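Local coordinates for protein ricin B lectin (Clostridium thermocellum, PDB 3VSF) that probably hydrolyses beta-1,3-galactan from the chain end as a family 43 exo-beta-1,3-galactanase that also carries a ricin-type beta-trefoil galactose-binding module, at residues A[100-112]-A[151-165]. Residues are numbered along the deposited sequence; the frame is centred on the assembly and turned at random.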
loop_
_atom_site.group_PDB
_atom_site.type_symbol
_atom_site.label_atom_id
_atom_site.label_comp_id
_atom_site.label_asym_id
_atom_site.label_seq_id
_atom_site.Cartn_x
_atom_site.Cartn_y
_atom_site.Cartn_z
ATOM N N ARG A 100 -15.027 -18.809 3.547
ATOM C CA ARG A 100 -15.714 -19.106 4.803
ATOM C C ARG A 100 -17.165 -18.629 4.788
ATOM O O ARG A 100 -17.850 -18.671 5.809
ATOM C CB ARG A 100 -14.963 -18.491 5.987
ATOM C CG ARG A 100 -13.537 -18.993 6.145
ATOM C CD ARG A 100 -13.500 -20.460 6.551
ATOM N NE ARG A 100 -13.436 -20.632 8.000
ATOM C CZ ARG A 100 -13.399 -21.812 8.612
ATOM N NH1 ARG A 100 -13.424 -22.931 7.898
ATOM N NH2 ARG A 100 -13.338 -21.878 9.934
ATOM N N GLY A 101 -17.624 -18.174 3.627
ATOM C CA GLY A 101 -19.000 -17.739 3.468
ATOM C C GLY A 101 -19.208 -16.268 3.765
ATOM O O GLY A 101 -18.251 -15.529 3.996
ATOM N N GLU A 102 -20.467 -15.842 3.758
ATOM C CA GLU A 102 -20.811 -14.452 4.031
ATOM C C GLU A 102 -21.170 -14.239 5.495
ATOM O O GLU A 102 -22.260 -14.606 5.936
ATOM C CB GLU A 102 -21.969 -13.997 3.139
ATOM C CG GLU A 102 -21.541 -13.366 1.822
ATOM C CD GLU A 102 -20.825 -14.338 0.904
ATOM O OE1 GLU A 102 -20.919 -15.561 1.138
ATOM O OE2 GLU A 102 -20.167 -13.877 -0.052
ATOM N N VAL A 103 -20.249 -13.644 6.246
ATOM C CA VAL A 103 -20.498 -13.320 7.644
ATOM C C VAL A 103 -21.662 -12.342 7.756
ATOM O O VAL A 103 -22.307 -12.242 8.798
ATOM C CB VAL A 103 -19.253 -12.714 8.317
ATOM C CG1 VAL A 103 -18.124 -13.732 8.358
ATOM C CG2 VAL A 103 -18.816 -11.451 7.591
ATOM N N LEU A 104 -21.923 -11.622 6.670
ATOM C CA LEU A 104 -23.050 -10.703 6.607
ATOM C C LEU A 104 -23.686 -10.781 5.225
ATOM O O LEU A 104 -22.989 -10.779 4.212
ATOM C CB LEU A 104 -22.597 -9.272 6.902
ATOM C CG LEU A 104 -23.696 -8.267 7.245
ATOM C CD1 LEU A 104 -24.332 -8.615 8.582
ATOM C CD2 LEU A 104 -23.144 -6.851 7.270
ATOM N N SER A 105 -25.012 -10.858 5.187
ATOM C CA SER A 105 -25.731 -10.978 3.924
ATOM C C SER A 105 -26.808 -9.910 3.794
ATOM O O SER A 105 -27.140 -9.228 4.765
ATOM C CB SER A 105 -26.358 -12.368 3.799
ATOM O OG SER A 105 -27.101 -12.490 2.599
ATOM N N ARG A 106 -27.348 -9.767 2.588
ATOM C CA ARG A 106 -28.459 -8.854 2.354
ATOM C C ARG A 106 -29.715 -9.396 3.026
ATOM O O ARG A 106 -30.749 -8.731 3.069
ATOM C CB ARG A 106 -28.694 -8.669 0.855
ATOM C CG ARG A 106 -29.080 -9.946 0.126
ATOM C CD ARG A 106 -29.221 -9.710 -1.371
ATOM N NE ARG A 106 -30.149 -8.622 -1.671
ATOM C CZ ARG A 106 -31.466 -8.768 -1.778
ATOM N NH1 ARG A 106 -32.018 -9.962 -1.606
ATOM N NH2 ARG A 106 -32.231 -7.722 -2.057
ATOM N N ASN A 107 -29.609 -10.615 3.550
ATOM C CA ASN A 107 -30.710 -11.255 4.258
ATOM C C ASN A 107 -30.604 -11.056 5.767
ATOM O O ASN A 107 -31.561 -11.293 6.503
ATOM C CB ASN A 107 -30.753 -12.750 3.937
ATOM C CG ASN A 107 -30.884 -13.026 2.451
ATOM O OD1 ASN A 107 -31.516 -12.264 1.720
ATOM N ND2 ASN A 107 -30.285 -14.122 1.998
ATOM N N SER A 108 -29.432 -10.622 6.220
ATOM C CA SER A 108 -29.173 -10.438 7.645
ATOM C C SER A 108 -30.132 -9.442 8.293
ATOM O O SER A 108 -30.394 -9.514 9.494
ATOM C CB SER A 108 -27.725 -9.997 7.876
ATOM O OG SER A 108 -26.812 -11.002 7.473
ATOM N N ALA A 109 -30.651 -8.513 7.496
ATOM C CA ALA A 109 -31.544 -7.478 8.010
ATOM C C ALA A 109 -32.467 -6.948 6.915
ATOM O O ALA A 109 -32.169 -7.083 5.729
ATOM C CB ALA A 109 -30.737 -6.342 8.625
ATOM N N PRO A 110 -33.596 -6.341 7.313
ATOM C CA PRO A 110 -34.566 -5.800 6.356
ATOM C C PRO A 110 -34.000 -4.647 5.531
ATOM O O PRO A 110 -34.272 -4.559 4.333
ATOM C CB PRO A 110 -35.701 -5.298 7.256
ATOM C CG PRO A 110 -35.060 -5.060 8.580
ATOM C CD PRO A 110 -34.025 -6.134 8.707
ATOM N N GLU A 111 -33.224 -3.773 6.164
ATOM C CA GLU A 111 -32.665 -2.619 5.470
ATOM C C GLU A 111 -31.404 -2.980 4.690
ATOM O O GLU A 111 -30.852 -2.149 3.968
ATOM C CB GLU A 111 -32.381 -1.478 6.451
ATOM C CG GLU A 111 -31.419 -1.833 7.570
ATOM C CD GLU A 111 -31.176 -0.672 8.512
ATOM O OE1 GLU A 111 -31.727 0.421 8.264
ATOM O OE2 GLU A 111 -30.434 -0.849 9.500
ATOM N N LEU A 112 -30.954 -4.220 4.837
ATOM C CA LEU A 112 -29.794 -4.700 4.094
ATOM C C LEU A 112 -30.218 -5.337 2.776
ATOM O O LEU A 112 -29.380 -5.782 1.993
ATOM C CB LEU A 112 -28.988 -5.698 4.928
ATOM C CG LEU A 112 -28.345 -5.155 6.206
ATOM C CD1 LEU A 112 -27.559 -6.249 6.912
ATOM C CD2 LEU A 112 -27.453 -3.965 5.894
ATOM N N ALA A 151 -22.414 -4.475 13.320
ATOM C CA ALA A 151 -22.801 -5.869 13.491
ATOM C C ALA A 151 -21.795 -6.540 14.417
ATOM O O ALA A 151 -20.803 -5.926 14.806
ATOM C CB ALA A 151 -22.847 -6.577 12.150
ATOM N N TYR A 152 -22.048 -7.794 14.776
ATOM C CA TYR A 152 -21.123 -8.521 15.641
ATOM C C TYR A 152 -21.399 -10.020 15.679
ATOM O O TYR A 152 -22.466 -10.481 15.273
ATOM C CB TYR A 152 -21.135 -7.943 17.060
ATOM C CG TYR A 152 -22.404 -8.219 17.832
ATOM C CD1 TYR A 152 -22.437 -9.186 18.828
ATOM C CD2 TYR A 152 -23.570 -7.513 17.567
ATOM C CE1 TYR A 152 -23.594 -9.442 19.539
ATOM C CE2 TYR A 152 -24.733 -7.763 18.271
ATOM C CZ TYR A 152 -24.739 -8.728 19.256
ATOM O OH TYR A 152 -25.896 -8.978 19.957
ATOM N N SER A 153 -20.419 -10.773 16.170
ATOM C CA SER A 153 -20.525 -12.222 16.262
ATOM C C SER A 153 -19.578 -12.752 17.333
ATOM O O SER A 153 -18.562 -12.126 17.638
ATOM C CB SER A 153 -20.201 -12.867 14.913
ATOM O OG SER A 153 -20.213 -14.280 15.004
ATOM N N LYS A 154 -19.915 -13.902 17.905
ATOM C CA LYS A 154 -19.071 -14.525 18.917
ATOM C C LYS A 154 -17.839 -15.154 18.273
ATOM O O LYS A 154 -16.814 -15.351 18.927
ATOM C CB LYS A 154 -19.858 -15.580 19.698
ATOM C CG LYS A 154 -21.058 -15.029 20.456
ATOM C CD LYS A 154 -20.631 -14.033 21.524
ATOM C CE LYS A 154 -21.827 -13.525 22.316
ATOM N NZ LYS A 154 -21.424 -12.563 23.380
ATOM N N THR A 155 -17.949 -15.463 16.985
ATOM C CA THR A 155 -16.849 -16.054 16.231
ATOM C C THR A 155 -16.491 -15.177 15.033
ATOM O O THR A 155 -17.327 -14.413 14.550
ATOM C CB THR A 155 -17.203 -17.470 15.742
ATOM O OG1 THR A 155 -18.363 -17.414 14.903
ATOM C CG2 THR A 155 -17.480 -18.387 16.922
ATOM N N PRO A 156 -15.243 -15.284 14.550
ATOM C CA PRO A 156 -14.775 -14.459 13.431
ATOM C C PRO A 156 -15.453 -14.813 12.109
ATOM O O PRO A 156 -15.951 -13.923 11.421
ATOM C CB PRO A 156 -13.280 -14.787 13.359
ATOM C CG PRO A 156 -13.167 -16.147 13.952
ATOM C CD PRO A 156 -14.190 -16.188 15.046
ATOM N N ASP A 157 -15.470 -16.096 11.764
ATOM C CA ASP A 157 -16.033 -16.540 10.493
ATOM C C ASP A 157 -17.486 -16.990 10.624
ATOM O O ASP A 157 -18.034 -17.620 9.719
ATOM C CB ASP A 157 -15.182 -17.661 9.895
ATOM C CG ASP A 157 -14.802 -18.713 10.918
ATOM O OD1 ASP A 157 -13.708 -19.301 10.788
ATOM O OD2 ASP A 157 -15.596 -18.951 11.853
ATOM N N GLY A 158 -18.104 -16.661 11.753
ATOM C CA GLY A 158 -19.495 -17.007 11.986
ATOM C C GLY A 158 -20.445 -15.958 11.440
ATOM O O GLY A 158 -20.044 -14.827 11.169
ATOM N N LYS A 159 -21.708 -16.337 11.275
ATOM C CA LYS A 159 -22.724 -15.421 10.772
ATOM C C LYS A 159 -22.916 -14.254 11.738
ATOM O O LYS A 159 -23.341 -14.444 12.877
ATOM C CB LYS A 159 -24.054 -16.152 10.575
ATOM C CG LYS A 159 -23.939 -17.506 9.886
ATOM C CD LYS A 159 -23.521 -17.375 8.431
ATOM C CE LYS A 159 -23.503 -18.734 7.744
ATOM N NZ LYS A 159 -23.160 -18.636 6.298
ATOM N N PHE A 160 -22.597 -13.048 11.279
ATOM C CA PHE A 160 -22.754 -11.848 12.094
ATOM C C PHE A 160 -24.220 -11.442 12.209
ATOM O O PHE A 160 -25.022 -11.716 11.316
ATOM C CB PHE A 160 -21.938 -10.691 11.511
ATOM C CG PHE A 160 -20.484 -10.726 11.885
ATOM C CD1 PHE A 160 -19.931 -9.720 12.659
ATOM C CD2 PHE A 160 -19.670 -11.765 11.467
ATOM C CE1 PHE A 160 -18.593 -9.748 13.005
ATOM C CE2 PHE A 160 -18.333 -11.798 11.809
ATOM C CZ PHE A 160 -17.794 -10.788 12.581
ATOM N N THR A 161 -24.560 -10.786 13.313
ATOM C CA THR A 161 -25.917 -10.296 13.520
ATOM C C THR A 161 -25.957 -8.777 13.380
ATOM O O THR A 161 -25.360 -8.053 14.177
ATOM C CB THR A 161 -26.470 -10.702 14.903
ATOM O OG1 THR A 161 -25.855 -9.908 15.925
ATOM C CG2 THR A 161 -26.199 -12.175 15.175
ATOM N N TYR A 162 -26.657 -8.302 12.357
ATOM C CA TYR A 162 -26.756 -6.871 12.098
ATOM C C TYR A 162 -27.472 -6.163 13.244
ATOM O O TYR A 162 -28.422 -6.694 13.816
ATOM C CB TYR A 162 -27.486 -6.620 10.779
ATOM C CG TYR A 162 -27.509 -5.171 10.352
ATOM C CD1 TYR A 162 -28.597 -4.358 10.642
ATOM C CD2 TYR A 162 -26.444 -4.615 9.656
ATOM C CE1 TYR A 162 -28.623 -3.034 10.252
ATOM C CE2 TYR A 162 -26.461 -3.291 9.261
ATOM C CZ TYR A 162 -27.553 -2.506 9.562
ATOM O OH TYR A 162 -27.575 -1.186 9.171
ATOM N N ILE A 163 -27.008 -4.963 13.578
ATOM C CA ILE A 163 -27.598 -4.195 14.668
ATOM C C ILE A 163 -28.452 -3.045 14.145
ATOM O O ILE A 163 -29.680 -3.105 14.184
ATOM C CB ILE A 163 -26.521 -3.633 15.614
ATOM C CG1 ILE A 163 -25.690 -4.768 16.214
ATOM C CG2 ILE A 163 -27.160 -2.809 16.719
ATOM C CD1 ILE A 163 -24.670 -4.301 17.229
ATOM N N ARG A 164 -27.795 -1.999 13.655
ATOM C CA ARG A 164 -28.494 -0.807 13.195
ATOM C C ARG A 164 -27.597 0.066 12.326
ATOM O O ARG A 164 -26.378 -0.106 12.300
ATOM C CB ARG A 164 -28.982 0.010 14.390
ATOM C CG ARG A 164 -27.886 0.298 15.400
ATOM C CD ARG A 164 -27.974 1.709 15.952
ATOM N NE ARG A 164 -26.837 2.015 16.815
ATOM C CZ ARG A 164 -26.576 3.219 17.311
ATOM N NH1 ARG A 164 -27.372 4.242 17.030
ATOM N NH2 ARG A 164 -25.515 3.401 18.087
ATOM N N SER A 165 -28.213 1.006 11.617
ATOM C CA SER A 165 -27.479 2.001 10.849
ATOM C C SER A 165 -27.850 3.385 11.363
ATOM O O SER A 165 -28.993 3.620 11.755
ATOM C CB SER A 165 -27.800 1.875 9.359
ATOM O OG SER A 165 -29.185 2.042 9.117
#
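Tyr162 lies across the loop 109-112, its CG anti to the backbone N (chi1 -174°), which carries the ring out to this loop. Leu112 covers one face of the ring in a CH-pi contact, its CG 4.1 Å from the ring centroid, while the methyl of Ala109 approaches CD1 obliquely. At the ring's edge the phenol OH donates to Glu111 OE2 over 2.9 Å, entering from above a carboxylate plane that stands nearly perpendicular to the ring. Ser165 OG, which also bonds Arg147, lies beside the same carboxylate, near enough for a weak bond to one or other of its oxygens. In the middle, Phe160 N donates to Val103 O (2.6 Å), and the two side chains run alongside each other, Val103 CB meeting Phe160 CD2. At the far end Arg100 forms a salt bridge with Asp157, NE and NH2 both donating to OD1, at 3.1 and 2.7 Å, from one face of the carboxylate, whose plane is turned 65° from the guanidinium. The contact joins two successive four-stranded antiparallel sheets, consistent with neighbouring blades of the family 43 five-bladed propeller: outer strand 98-105 meets the connection between 147-153 and 161-166, and the loop after it meets outer strand 161-166, with Leu104 reaching Met133 and Met135 on strand 131-138.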